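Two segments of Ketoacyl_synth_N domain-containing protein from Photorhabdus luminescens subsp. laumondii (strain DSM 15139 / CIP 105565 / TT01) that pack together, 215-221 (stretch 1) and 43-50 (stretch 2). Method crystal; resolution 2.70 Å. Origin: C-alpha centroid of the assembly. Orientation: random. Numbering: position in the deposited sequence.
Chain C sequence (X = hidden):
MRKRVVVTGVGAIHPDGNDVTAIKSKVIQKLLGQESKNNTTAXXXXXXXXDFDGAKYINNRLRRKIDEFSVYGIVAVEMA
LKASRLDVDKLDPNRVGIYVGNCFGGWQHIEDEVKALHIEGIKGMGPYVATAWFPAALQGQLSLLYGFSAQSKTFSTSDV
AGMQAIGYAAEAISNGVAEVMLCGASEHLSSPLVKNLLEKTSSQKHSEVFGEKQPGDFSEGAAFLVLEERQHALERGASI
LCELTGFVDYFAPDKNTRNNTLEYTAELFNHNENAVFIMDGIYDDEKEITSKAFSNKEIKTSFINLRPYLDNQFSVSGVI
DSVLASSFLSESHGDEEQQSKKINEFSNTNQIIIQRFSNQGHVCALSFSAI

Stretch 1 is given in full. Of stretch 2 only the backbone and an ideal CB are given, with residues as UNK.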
# COMPACT_ATOMS: atom_id res chain seq x y z
N PRO C 215 2.77 5.08 30.92
CA PRO C 215 1.31 5.14 30.94
C PRO C 215 0.80 6.24 30.00
O PRO C 215 1.27 7.36 30.10
CB PRO C 215 0.97 5.47 32.41
CG PRO C 215 2.21 5.11 33.19
CD PRO C 215 3.36 5.36 32.24
N GLY C 216 -0.12 5.90 29.10
CA GLY C 216 -0.69 6.83 28.10
C GLY C 216 -1.95 6.29 27.45
O GLY C 216 -2.12 5.05 27.41
N ASP C 217 -2.81 7.19 26.96
CA ASP C 217 -4.06 6.87 26.22
C ASP C 217 -3.73 6.78 24.73
O ASP C 217 -2.54 6.88 24.37
CB ASP C 217 -5.14 7.92 26.51
CG ASP C 217 -5.53 8.02 27.97
OD1 ASP C 217 -5.73 6.96 28.60
OD2 ASP C 217 -5.63 9.16 28.48
N PHE C 218 -4.76 6.57 23.89
CA PHE C 218 -4.68 6.61 22.41
C PHE C 218 -5.66 7.66 21.88
O PHE C 218 -6.68 7.93 22.55
CB PHE C 218 -5.00 5.24 21.81
CG PHE C 218 -4.15 4.10 22.32
CD1 PHE C 218 -2.97 3.76 21.69
CD2 PHE C 218 -4.54 3.37 23.44
CE1 PHE C 218 -2.19 2.72 22.17
CE2 PHE C 218 -3.76 2.33 23.91
CZ PHE C 218 -2.59 2.00 23.28
N SER C 219 -5.35 8.23 20.72
CA SER C 219 -6.23 9.24 20.07
C SER C 219 -6.25 8.99 18.56
O SER C 219 -5.20 8.71 18.00
CB SER C 219 -5.77 10.63 20.36
OG SER C 219 -5.74 10.87 21.75
N GLU C 220 -7.41 9.12 17.94
CA GLU C 220 -7.53 8.94 16.48
C GLU C 220 -7.52 10.32 15.81
O GLU C 220 -7.53 11.33 16.51
CB GLU C 220 -8.81 8.19 16.13
CG GLU C 220 -10.07 8.92 16.55
CD GLU C 220 -11.34 8.16 16.22
OE1 GLU C 220 -12.42 8.77 16.17
OE2 GLU C 220 -11.25 6.94 16.05
N GLY C 221 -7.49 10.34 14.49
CA GLY C 221 -7.50 11.59 13.71
C GLY C 221 -6.59 11.51 12.50
O GLY C 221 -6.36 10.39 12.00
N UNK C 43 -6.52 -0.37 30.70
CA UNK C 43 -6.72 0.89 31.47
C UNK C 43 -6.76 2.10 30.53
O UNK C 43 -7.60 2.99 30.75
CB UNK C 43 -5.61 1.07 32.50
N UNK C 44 -5.88 2.13 29.52
CA UNK C 44 -5.82 3.16 28.45
C UNK C 44 -7.16 3.21 27.69
O UNK C 44 -7.81 2.15 27.58
CB UNK C 44 -4.67 2.87 27.48
N UNK C 45 -7.54 4.39 27.19
CA UNK C 45 -8.82 4.63 26.46
C UNK C 45 -8.52 5.19 25.06
O UNK C 45 -7.43 5.78 24.88
CB UNK C 45 -9.72 5.60 27.23
N UNK C 46 -9.45 5.02 24.13
CA UNK C 46 -9.42 5.60 22.75
C UNK C 46 -10.19 6.92 22.77
O UNK C 46 -11.43 6.87 22.96
CB UNK C 46 -10.03 4.64 21.72
N UNK C 47 -9.50 8.05 22.60
CA UNK C 47 -10.10 9.41 22.57
C UNK C 47 -10.66 9.68 21.17
O UNK C 47 -9.87 9.70 20.21
CB UNK C 47 -9.07 10.48 22.95
N UNK C 48 -11.98 9.88 21.08
CA UNK C 48 -12.71 10.22 19.82
C UNK C 48 -12.60 11.72 19.55
O UNK C 48 -12.16 12.45 20.46
CB UNK C 48 -14.18 9.81 19.91
N UNK C 49 -12.98 12.16 18.35
CA UNK C 49 -13.06 13.59 17.97
C UNK C 49 -14.33 14.20 18.58
O UNK C 49 -15.33 13.47 18.69
CB UNK C 49 -13.06 13.76 16.45
N UNK C 50 -14.27 15.48 18.97
CA UNK C 50 -15.39 16.25 19.56
C UNK C 50 -15.89 17.29 18.55
O UNK C 50 -15.04 18.02 17.98
CB UNK C 50 -14.96 16.94 20.86

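The two stretches run side by side in a short parallel pairing, and the backbone ladder sets the register of positions 45 to 47 against Phe218, Ser219 and Glu220. The N of Phe218 donates to the O of position 45 (3.0 Å), and the O of Phe218 accepts from the N of position 47 (2.8 Å). A weak hydrogen bond from the N of Glu220 to the O of position 47 (3.4 Å) continues the pattern. Phe218 is thus bridged to position 46, and Ser219 to position 47.

At position 43 nothing of stretch 1 lies within 5.5 Å of the ideal CB, so this contact hardly restricts the choice. The residue is Ser43, which makes no contact here.

Position 44 is more demanding. Its CA-to-CB bond points toward stretch 1, and the ideal CB sits 3.4 Å from the O of Gly216 and 3.7 Å from CE2 of Phe218. A small side chain fits such close quarters, and one carrying a donor could use the carbonyl; serine, threonine, cysteine or alanine would all be reasonable. The deposited Ser44, with chi1 in the m well, donates from OG to the O of Gly216 at 2.7 Å, while its CB rests 3.8 Å from CE2 of the Phe218 ring.

At position 45 the bond points sideways, and the ideal CB is 4.4 Å from OD1 of Asp217. That carboxylate would suit a polar or basic side chain, but there is room for an aliphatic one as well, and a beta-branched residue would suit the extended backbone (phi/psi -123/156). It is Ile45. The N of Ile45 makes a weak hydrogen bond to OD1 of Asp217 (3.4 Å), and CG1 of Ile45 lies at the same distance from that OD1, in van der Waals contact.

Position 46 puts its side chain on the same sheet face as Phe218. The ideal CB is 4.8 Å from the O of Phe218, leaving space for a side chain to reach back over the hydrocarbon of its neighbor. Isoleucine, leucine, valine or methionine would suit. Ile46 does this with CD1, which comes 3.6 Å from CB of Phe218 in an apolar contact.

Position 47 shares the other face with Ser219, its ideal CB 3.6 Å from OG of that residue. Small polar residues would fit, as would a long, flexible chain able to pass the serine. Arg47 takes the second course: its CD lies 3.5 Å from OG of Ser219, and its NH1 and NH2 are hydrogen-bonded elsewhere in the structure.

At position 48 the bond points away, and the ideal CB is 4.3 Å from OE1 of Glu220, so small, polar or basic residues would all be tolerated. Thr48 keeps only a loose approach, its CB 4.3 Å from OE1 of Glu220.

Position 49 points sideways, but a medium-length aliphatic chain could bend back toward the backbone of Glu220 and Gly221; with OE1 of Glu220 5.0 Å from the ideal CB, a polar or basic chain could also suit. Leu49 brings CD2 to 4.0 Å from the O of Glu220.

Position 50 is out of reach and unconstrained here; it is Ser50.

Stretch 2, residues 43-50: SSIIRTLS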
# COMPACT_ATOMS: atom_id res chain seq x y z
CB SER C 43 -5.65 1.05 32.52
OG SER C 43 -5.92 2.17 33.35
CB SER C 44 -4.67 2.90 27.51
OG SER C 44 -3.45 2.80 28.21
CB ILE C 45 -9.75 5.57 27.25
CG1 ILE C 45 -9.05 6.87 27.67
CG2 ILE C 45 -10.35 4.84 28.45
CD1 ILE C 45 -10.00 7.99 28.02
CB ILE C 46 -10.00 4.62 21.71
CG1 ILE C 46 -9.44 3.20 21.86
CG2 ILE C 46 -9.81 5.15 20.30
CD1 ILE C 46 -7.93 3.11 21.83
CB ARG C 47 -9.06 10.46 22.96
CG ARG C 47 -8.63 10.40 24.42
CD ARG C 47 -7.57 11.44 24.73
NE ARG C 47 -8.08 12.80 24.61
CZ ARG C 47 -7.34 13.91 24.66
NH1 ARG C 47 -7.92 15.09 24.54
NH2 ARG C 47 -6.03 13.83 24.83
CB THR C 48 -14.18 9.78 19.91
OG1 THR C 48 -14.78 10.43 21.03
CG2 THR C 48 -14.35 8.28 20.03
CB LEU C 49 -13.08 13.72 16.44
CG LEU C 49 -11.87 13.16 15.70
CD1 LEU C 49 -12.07 13.29 14.19
CD2 LEU C 49 -10.59 13.86 16.12
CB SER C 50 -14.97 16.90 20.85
OG SER C 50 -14.64 15.92 21.83
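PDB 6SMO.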